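Local coordinates for putative serine phosphatase (Pseudomonas aeruginosa, PDB 6K4E), which probably removes phosphate from phosphorylated protein residues as the magnesium-dependent PP2C-type phosphatase domain of SiaA, within a pathway that controls biofilm formation, at residues D95-L107 with A127-R141. Residues are numbered along the deposited sequence; the frame is centred on the assembly and turned at random.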
ATOM      1  N   ASP B  95     -10.965   4.696   2.243  1.00 35.49           N
ATOM      2  CA  ASP B  95     -11.556   5.327   1.076  1.00 35.45           C
ATOM      3  C   ASP B  95     -10.535   6.160   0.367  1.00 39.33           C
ATOM      4  O   ASP B  95      -9.773   6.901   1.016  1.00 39.65           O
ATOM      5  CB  ASP B  95     -12.666   6.300   1.521  1.00 37.03           C
ATOM      6  CG  ASP B  95     -14.090   5.795   1.684  1.00 43.92           C
ATOM      7  OD1 ASP B  95     -14.273   4.579   1.912  1.00 42.73           O
ATOM      8  OD2 ASP B  95     -15.008   6.640   1.727  1.00 46.29           O
ATOM      9  N   PHE B  96     -10.602   6.151  -0.961  1.00 33.43           N
ATOM     10  CA  PHE B  96      -9.771   7.037  -1.779  1.00 34.38           C
ATOM     11  C   PHE B  96     -10.453   7.286  -3.116  1.00 39.98           C
ATOM     12  O   PHE B  96     -11.585   6.867  -3.322  1.00 40.73           O
ATOM     13  CB  PHE B  96      -8.285   6.577  -1.895  1.00 36.49           C
ATOM     14  CG  PHE B  96      -8.000   5.426  -2.835  1.00 37.53           C
ATOM     15  CD1 PHE B  96      -8.362   4.128  -2.498  1.00 39.49           C
ATOM     16  CD2 PHE B  96      -7.367   5.643  -4.058  1.00 36.91           C
ATOM     17  CE1 PHE B  96      -8.071   3.061  -3.358  1.00 40.97           C
ATOM     18  CE2 PHE B  96      -7.132   4.579  -4.946  1.00 39.21           C
ATOM     19  CZ  PHE B  96      -7.463   3.300  -4.584  1.00 38.16           C
ATOM     20  N   TYR B  97      -9.817   8.042  -3.977  1.00 38.57           N
ATOM     21  CA  TYR B  97     -10.384   8.398  -5.262  1.00 37.29           C
ATOM     22  C   TYR B  97      -9.275   8.521  -6.277  1.00 40.11           C
ATOM     23  O   TYR B  97      -8.101   8.716  -5.922  1.00 37.66           O
ATOM     24  CB  TYR B  97     -11.201   9.693  -5.177  1.00 37.94           C
ATOM     25  CG  TYR B  97     -10.524  10.825  -4.438  1.00 37.40           C
ATOM     26  CD1 TYR B  97     -10.549  10.887  -3.050  1.00 38.54           C
ATOM     27  CD2 TYR B  97      -9.954  11.895  -5.130  1.00 38.03           C
ATOM     28  CE1 TYR B  97      -9.975  11.955  -2.360  1.00 39.30           C
ATOM     29  CE2 TYR B  97      -9.375  12.973  -4.447  1.00 37.75           C
ATOM     30  CZ  TYR B  97      -9.380  12.986  -3.063  1.00 40.96           C
ATOM     31  OH  TYR B  97      -8.866  14.029  -2.351  1.00 42.62           O
ATOM     32  N   VAL B  98      -9.648   8.331  -7.533  1.00 35.32           N
ATOM     33  CA  VAL B  98      -8.701   8.342  -8.634  1.00 35.50           C
ATOM     34  C   VAL B  98      -9.158   9.370  -9.657  1.00 37.65           C
ATOM     35  O   VAL B  98     -10.318   9.766  -9.682  1.00 34.18           O
ATOM     36  CB  VAL B  98      -8.534   6.912  -9.253  1.00 39.48           C
ATOM     37  CG1 VAL B  98      -7.846   5.962  -8.272  1.00 40.06           C
ATOM     38  CG2 VAL B  98      -9.871   6.317  -9.716  1.00 37.66           C
ATOM     39  N   TYR B  99      -8.252   9.764 -10.515  1.00 35.44           N
ATOM     40  CA  TYR B  99      -8.511  10.702 -11.596  1.00 35.64           C
ATOM     41  C   TYR B  99      -7.354  10.576 -12.557  1.00 42.70           C
ATOM     42  O   TYR B  99      -6.210  10.482 -12.124  1.00 41.58           O
ATOM     43  CB  TYR B  99      -8.568  12.145 -11.076  1.00 36.90           C
ATOM     44  CG  TYR B  99      -8.708  13.148 -12.198  1.00 38.48           C
ATOM     45  CD1 TYR B  99      -9.886  13.235 -12.941  1.00 38.39           C
ATOM     46  CD2 TYR B  99      -7.682  14.031 -12.499  1.00 38.87           C
ATOM     47  CE1 TYR B  99     -10.024  14.158 -13.971  1.00 38.37           C
ATOM     48  CE2 TYR B  99      -7.813  14.960 -13.531  1.00 40.61           C
ATOM     49  CZ  TYR B  99      -8.990  15.018 -14.262  1.00 40.63           C
ATOM     50  OH  TYR B  99      -9.154  15.908 -15.286  1.00 41.67           O
ATOM     51  N   ARG B 100      -7.657  10.547 -13.853  1.00 43.43           N
ATOM     52  CA  ARG B 100      -6.685  10.476 -14.939  1.00 44.50           C
ATOM     53  C   ARG B 100      -7.214  11.279 -16.138  1.00 49.33           C
ATOM     54  O   ARG B 100      -8.145  10.838 -16.812  1.00 48.30           O
ATOM     55  CB  ARG B 100      -6.418   9.010 -15.316  1.00 43.61           C
ATOM     56  CG  ARG B 100      -5.398   8.818 -16.460  1.00 53.67           C
ATOM     57  CD  ARG B 100      -3.961   9.137 -16.054  1.00 60.75           C
ATOM     58  NE  ARG B 100      -3.472   8.191 -15.044  1.00 65.38           N
ATOM     59  CZ  ARG B 100      -2.736   7.117 -15.293  1.00 71.77           C
ATOM     60  NH1 ARG B 100      -2.320   6.860 -16.526  1.00 63.29           N
ATOM     61  NH2 ARG B 100      -2.417   6.289 -14.315  1.00 54.87           N
ATOM     62  N   GLU B 101      -6.618  12.439 -16.391  1.00 47.00           N
ATOM     63  CA  GLU B 101      -6.980  13.288 -17.516  1.00 47.96           C
ATOM     64  C   GLU B 101      -6.398  12.766 -18.828  1.00 52.26           C
ATOM     65  O   GLU B 101      -5.229  12.405 -18.896  1.00 51.47           O
ATOM     66  CB  GLU B 101      -6.496  14.726 -17.293  1.00 50.07           C
ATOM     67  CG  GLU B 101      -7.095  15.715 -18.283  1.00 65.78           C
ATOM     68  CD  GLU B 101      -6.242  16.901 -18.706  1.00 93.01           C
ATOM     69  OE1 GLU B 101      -5.026  16.922 -18.405  1.00 89.31           O
ATOM     70  OE2 GLU B 101      -6.799  17.808 -19.365  1.00 92.97           O
ATOM     71  N   GLN B 102      -7.218  12.775 -19.882  1.00 49.32           N
ATOM     72  CA  GLN B 102      -6.798  12.448 -21.237  1.00 49.91           C
ATOM     73  C   GLN B 102      -7.122  13.655 -22.112  1.00 53.40           C
ATOM     74  O   GLN B 102      -7.766  14.587 -21.641  1.00 54.39           O
ATOM     75  CB  GLN B 102      -7.504  11.185 -21.750  1.00 51.10           C
ATOM     76  CG  GLN B 102      -7.133   9.908 -21.002  1.00 60.33           C
ATOM     77  CD  GLN B 102      -5.700   9.424 -21.181  1.00 78.55           C
ATOM     78  OE1 GLN B 102      -5.229   8.619 -20.393  1.00 73.62           O
ATOM     79  NE2 GLN B 102      -4.958   9.870 -22.215  1.00 71.07           N
ATOM     80  N   ALA B 103      -6.691  13.660 -23.365  1.00 50.12           N
ATOM     81  CA  ALA B 103      -6.987  14.786 -24.254  1.00 50.63           C
ATOM     82  C   ALA B 103      -8.485  14.844 -24.631  1.00 54.41           C
ATOM     83  O   ALA B 103      -9.067  15.932 -24.713  1.00 53.37           O
ATOM     84  CB  ALA B 103      -6.138  14.677 -25.512  1.00 52.87           C
ATOM     85  N   ASP B 104      -9.098  13.656 -24.810  1.00 50.52           N
ATOM     86  CA  ASP B 104     -10.470  13.442 -25.252  1.00 50.93           C
ATOM     87  C   ASP B 104     -11.511  13.276 -24.130  1.00 53.31           C
ATOM     88  O   ASP B 104     -12.697  13.206 -24.426  1.00 52.25           O
ATOM     89  CB  ASP B 104     -10.514  12.238 -26.209  1.00 54.18           C
ATOM     90  CG  ASP B 104     -10.111  10.915 -25.600  1.00 67.47           C
ATOM     91  OD1 ASP B 104      -9.140  10.895 -24.797  1.00 68.33           O
ATOM     92  OD2 ASP B 104     -10.713   9.884 -25.973  1.00 75.48           O
ATOM     93  N   GLY B 105     -11.061  13.240 -22.875  1.00 48.78           N
ATOM     94  CA  GLY B 105     -11.918  13.092 -21.713  1.00 46.35           C
ATOM     95  C   GLY B 105     -11.149  12.724 -20.465  1.00 50.63           C
ATOM     96  O   GLY B 105      -9.947  12.961 -20.389  1.00 51.38           O
ATOM     97  N   TYR B 106     -11.820  12.137 -19.461  1.00 44.78           N
ATOM     98  CA  TYR B 106     -11.110  11.776 -18.235  1.00 41.62           C
ATOM     99  C   TYR B 106     -11.694  10.597 -17.538  1.00 44.11           C
ATOM    100  O   TYR B 106     -12.907  10.308 -17.658  1.00 42.95           O
ATOM    101  CB  TYR B 106     -11.004  12.976 -17.261  1.00 41.16           C
ATOM    102  CG  TYR B 106     -12.325  13.629 -16.924  1.00 39.53           C
ATOM    103  CD1 TYR B 106     -13.057  13.235 -15.811  1.00 39.46           C
ATOM    104  CD2 TYR B 106     -12.819  14.684 -17.690  1.00 40.58           C
ATOM    105  CE1 TYR B 106     -14.272  13.850 -15.490  1.00 36.64           C
ATOM    106  CE2 TYR B 106     -14.041  15.281 -17.398  1.00 39.75           C
ATOM    107  CZ  TYR B 106     -14.750  14.881 -16.281  1.00 44.82           C
ATOM    108  OH  TYR B 106     -15.959  15.485 -15.997  1.00 45.32           O
ATOM    109  N   LEU B 107     -10.836   9.957 -16.733  1.00 38.72           N
ATOM    110  CA  LEU B 107     -11.220   8.843 -15.889  1.00 37.13           C
ATOM    111  C   LEU B 107     -11.323   9.382 -14.494  1.00 39.58           C
ATOM    112  O   LEU B 107     -10.426  10.058 -14.042  1.00 39.05           O
ATOM    113  CB  LEU B 107     -10.192   7.709 -15.952  1.00 36.82           C
ATOM    114  CG  LEU B 107     -10.465   6.505 -15.037  1.00 40.82           C
ATOM    115  CD1 LEU B 107     -11.635   5.621 -15.570  1.00 40.35           C
ATOM    116  CD2 LEU B 107      -9.243   5.698 -14.890  1.00 41.71           C
ATOM    117  N   ALA B 127      -4.501  -0.826  -3.589  1.00 39.78           N
ATOM    118  CA  ALA B 127      -5.510  -0.533  -4.601  1.00 38.36           C
ATOM    119  C   ALA B 127      -5.105   0.618  -5.526  1.00 44.47           C
ATOM    120  O   ALA B 127      -5.376   0.546  -6.719  1.00 44.36           O
ATOM    121  CB  ALA B 127      -6.845  -0.249  -3.947  1.00 37.87           C
ATOM    122  N   ARG B 128      -4.426   1.655  -4.996  1.00 42.30           N
ATOM    123  CA  ARG B 128      -3.964   2.776  -5.815  1.00 42.96           C
ATOM    124  C   ARG B 128      -2.966   2.272  -6.873  1.00 47.67           C
ATOM    125  O   ARG B 128      -3.105   2.610  -8.048  1.00 48.71           O
ATOM    126  CB  ARG B 128      -3.363   3.904  -4.946  1.00 44.07           C
ATOM    127  CG  ARG B 128      -2.391   4.859  -5.678  1.00 49.21           C
ATOM    128  CD  ARG B 128      -3.063   5.810  -6.667  1.00 56.31           C
ATOM    129  NE  ARG B 128      -2.121   6.263  -7.694  1.00 54.15           N
ATOM    130  CZ  ARG B 128      -1.423   7.391  -7.650  1.00 60.34           C
ATOM    131  NH1 ARG B 128      -1.564   8.229  -6.637  1.00 59.80           N
ATOM    132  NH2 ARG B 128      -0.583   7.690  -8.626  1.00 41.65           N
ATOM    133  N   ALA B 129      -2.005   1.439  -6.459  1.00 42.85           N
ATOM    134  CA  ALA B 129      -1.014   0.822  -7.349  1.00 43.69           C
ATOM    135  C   ALA B 129      -1.662  -0.164  -8.313  1.00 47.86           C
ATOM    136  O   ALA B 129      -1.342  -0.134  -9.501  1.00 47.97           O
ATOM    137  CB  ALA B 129       0.059   0.130  -6.534  1.00 45.08           C
ATOM    138  N   ALA B 130      -2.591  -1.011  -7.823  1.00 46.52           N
ATOM    139  CA  ALA B 130      -3.389  -1.935  -8.655  1.00 48.15           C
ATOM    140  C   ALA B 130      -4.210  -1.158  -9.724  1.00 49.72           C
ATOM    141  O   ALA B 130      -4.353  -1.644 -10.840  1.00 50.47           O
ATOM    142  CB  ALA B 130      -4.339  -2.745  -7.779  1.00 49.21           C
ATOM    143  N   ILE B 131      -4.701   0.045  -9.403  1.00 44.69           N
ATOM    144  CA  ILE B 131      -5.482   0.840 -10.365  1.00 44.93           C
ATOM    145  C   ILE B 131      -4.554   1.410 -11.461  1.00 48.61           C
ATOM    146  O   ILE B 131      -4.910   1.356 -12.647  1.00 47.16           O
ATOM    147  CB  ILE B 131      -6.414   1.896  -9.674  1.00 47.35           C
ATOM    148  CG1 ILE B 131      -7.686   1.187  -9.184  1.00 46.60           C
ATOM    149  CG2 ILE B 131      -6.794   3.077 -10.617  1.00 47.97           C
ATOM    150  CD1 ILE B 131      -8.563   1.955  -8.255  1.00 55.28           C
ATOM    151  N   ASP B 132      -3.340   1.864 -11.071  1.00 45.88           N
ATOM    152  CA  ASP B 132      -2.318   2.377 -11.993  1.00 46.19           C
ATOM    153  C   ASP B 132      -1.903   1.296 -12.980  1.00 49.07           C
ATOM    154  O   ASP B 132      -1.818   1.569 -14.177  1.00 47.47           O
ATOM    155  CB  ASP B 132      -1.086   2.878 -11.205  1.00 48.42           C
ATOM    156  CG  ASP B 132      -1.318   4.205 -10.512  1.00 56.11           C
ATOM    157  OD1 ASP B 132      -2.496   4.542 -10.244  1.00 56.50           O
ATOM    158  OD2 ASP B 132      -0.334   4.891 -10.215  1.00 57.06           O
ATOM    159  N   HIS B 133      -1.657   0.070 -12.481  1.00 47.31           N
ATOM    160  CA  HIS B 133      -1.314  -1.084 -13.318  1.00 49.29           C
ATOM    161  C   HIS B 133      -2.431  -1.318 -14.344  1.00 52.10           C
ATOM    162  O   HIS B 133      -2.153  -1.407 -15.533  1.00 53.55           O
ATOM    163  CB  HIS B 133      -1.096  -2.357 -12.469  1.00 51.56           C
ATOM    164  CG  HIS B 133      -1.124  -3.622 -13.272  1.00 57.49           C
ATOM    165  ND1 HIS B 133       0.025  -4.132 -13.859  1.00 61.59           N
ATOM    166  CD2 HIS B 133      -2.173  -4.419 -13.598  1.00 60.53           C
ATOM    167  CE1 HIS B 133      -0.358  -5.222 -14.510  1.00 61.98           C
ATOM    168  NE2 HIS B 133      -1.671  -5.431 -14.389  1.00 61.58           N
ATOM    169  N   ALA B 134      -3.685  -1.416 -13.872  1.00 46.87           N
ATOM    170  CA  ALA B 134      -4.866  -1.654 -14.703  1.00 45.91           C
ATOM    171  C   ALA B 134      -5.029  -0.594 -15.798  1.00 48.77           C
ATOM    172  O   ALA B 134      -5.226  -0.973 -16.951  1.00 49.12           O
ATOM    173  CB  ALA B 134      -6.108  -1.742 -13.832  1.00 45.39           C
ATOM    174  N   ILE B 135      -4.886   0.717 -15.455  1.00 44.40           N
ATOM    175  CA  ILE B 135      -4.979   1.836 -16.417  1.00 44.76           C
ATOM    176  C   ILE B 135      -3.905   1.669 -17.506  1.00 51.67           C
ATOM    177  O   ILE B 135      -4.190   1.878 -18.676  1.00 52.52           O
ATOM    178  CB  ILE B 135      -4.923   3.242 -15.736  1.00 46.61           C
ATOM    179  CG1 ILE B 135      -6.115   3.463 -14.799  1.00 44.33           C
ATOM    180  CG2 ILE B 135      -4.823   4.393 -16.788  1.00 48.16           C
ATOM    181  CD1 ILE B 135      -5.969   4.756 -13.861  1.00 50.53           C
ATOM    182  N   GLU B 136      -2.690   1.257 -17.118  1.00 49.77           N
ATOM    183  CA  GLU B 136      -1.583   1.006 -18.035  1.00 52.01           C
ATOM    184  C   GLU B 136      -1.847  -0.251 -18.902  1.00 57.30           C
ATOM    185  O   GLU B 136      -1.560  -0.226 -20.092  1.00 58.76           O
ATOM    186  CB  GLU B 136      -0.278   0.889 -17.237  1.00 54.04           C
ATOM    187  CG  GLU B 136       0.995   0.836 -18.066  1.00 71.17           C
ATOM    188  CD  GLU B 136       2.280   0.937 -17.255  1.00 99.51           C
ATOM    189  OE1 GLU B 136       2.339   1.790 -16.339  1.00 88.14           O
ATOM    190  OE2 GLU B 136       3.223   0.157 -17.528  1.00 99.05           O
ATOM    191  N   ALA B 137      -2.431  -1.313 -18.324  1.00 53.78           N
ATOM    192  CA  ALA B 137      -2.734  -2.559 -19.036  1.00 54.25           C
ATOM    193  C   ALA B 137      -3.908  -2.443 -20.024  1.00 61.15           C
ATOM    194  O   ALA B 137      -3.838  -3.050 -21.094  1.00 63.10           O
ATOM    195  CB  ALA B 137      -3.008  -3.686 -18.043  1.00 54.13           C
ATOM    196  N   VAL B 138      -5.002  -1.711 -19.673  1.00 55.85           N
ATOM    197  CA  VAL B 138      -6.177  -1.668 -20.564  1.00 55.16           C
ATOM    198  C   VAL B 138      -6.592  -0.259 -21.052  1.00 57.45           C
ATOM    199  O   VAL B 138      -7.529  -0.150 -21.850  1.00 57.95           O
ATOM    200  CB  VAL B 138      -7.399  -2.416 -19.957  1.00 58.44           C
ATOM    201  CG1 VAL B 138      -7.110  -3.901 -19.778  1.00 59.25           C
ATOM    202  CG2 VAL B 138      -7.883  -1.778 -18.657  1.00 56.69           C
ATOM    203  N   GLY B 139      -5.924   0.784 -20.570  1.00 52.47           N
ATOM    204  CA  GLY B 139      -6.275   2.157 -20.915  1.00 51.66           C
ATOM    205  C   GLY B 139      -7.211   2.745 -19.881  1.00 55.33           C
ATOM    206  O   GLY B 139      -7.658   2.036 -18.975  1.00 54.90           O
ATOM    207  N   SER B 140      -7.517   4.041 -20.008  1.00 51.06           N
ATOM    208  CA  SER B 140      -8.349   4.739 -19.039  1.00 49.75           C
ATOM    209  C   SER B 140      -9.804   4.930 -19.498  1.00 52.85           C
ATOM    210  O   SER B 140     -10.608   5.536 -18.788  1.00 52.58           O
ATOM    211  CB  SER B 140      -7.700   6.073 -18.693  1.00 55.85           C
ATOM    212  OG  SER B 140      -7.496   6.820 -19.882  1.00 69.36           O
ATOM    213  N   ARG B 141     -10.159   4.333 -20.642  1.00 49.94           N
ATOM    214  CA  ARG B 141     -11.454   4.493 -21.297  1.00 49.26           C
ATOM    215  C   ARG B 141     -12.447   3.343 -21.096  1.00 53.42           C
ATOM    216  O   ARG B 141     -13.612   3.481 -21.478  1.00 54.02           O
ATOM    217  CB  ARG B 141     -11.225   4.767 -22.797  1.00 47.78           C
ATOM    218  CG  ARG B 141     -10.264   5.945 -22.971  1.00 44.57           C
ATOM    219  CD  ARG B 141     -10.060   6.445 -24.393  1.00 53.86           C
ATOM    220  NE  ARG B 141      -9.249   7.669 -24.387  1.00 57.35           N
ATOM    221  CZ  ARG B 141      -7.917   7.691 -24.363  1.00 76.28           C
ATOM    222  NH1 ARG B 141      -7.224   6.554 -24.344  1.00 61.33           N
ATOM    223  NH2 ARG B 141      -7.268   8.849 -24.354  1.00 66.27           N
TER
HETATM  224  O   HOH W   1      -0.962   3.932 -15.471  1.00 54.04           O
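Phe96, Val98 and Leu107 lay an apolar strip of the β-hairpin against Ala127, Ile131 and Ile135 of helix 127-138. The Phe96 ring turns its edge to the small Ala127 (CE1 to CB 3.6 Å), a methyl short enough to let a broad ring reach the helix backbone. Branched side chains suit the middle: Val98 CG1 lies 3.9 Å from Ile131 CG2, and farther along Leu107 and Ile135 meet tip to tip, CD2 to CD1 3.6 Å. Arg100 starts out extended, CG opposite the backbone N (chi1 -180°), then bends at chi2 and chi3, which lays one face of its guanidinium over Ile135 CG2. At the guanidinium edge, NH2 donates to a water that in turn donates to Asp132 O, so one N-H of the charged group has a water partner beside the apolar layer. Asp132 itself is gripped side-on by Arg128, one helical turn back, whose NH1 also bonds Ile68 O.

Beyond the helix, Gly139 takes the positive phi that redirects the chain, bringing Ser140 against Leu107, whose CD1 lies 3.4 Å from Ser140 O. Arg141 then reaches out, extended from CG to NE, to clasp Asp104 of the hairpin turn: NH2 to OD1 is 2.8 Å and nearly in the guanidinium plane, while NE to OD2 is 3.1 Å and tilted 30° from it.

Strand 95-101 and helix 127-138 run within 23° of parallel, packing helix 117-138 onto a face of one sheet of the PP2C-like β-sandwich, over its outermost strand 95-101 and the neighbouring strand 105-113. Apolar contacts thus run along the buried interior from Phe96, about 9 Å from a bound magnesium, to Leu107; the water bridge flanks them, and a two-pronged salt bridge closes the hairpin-turn end.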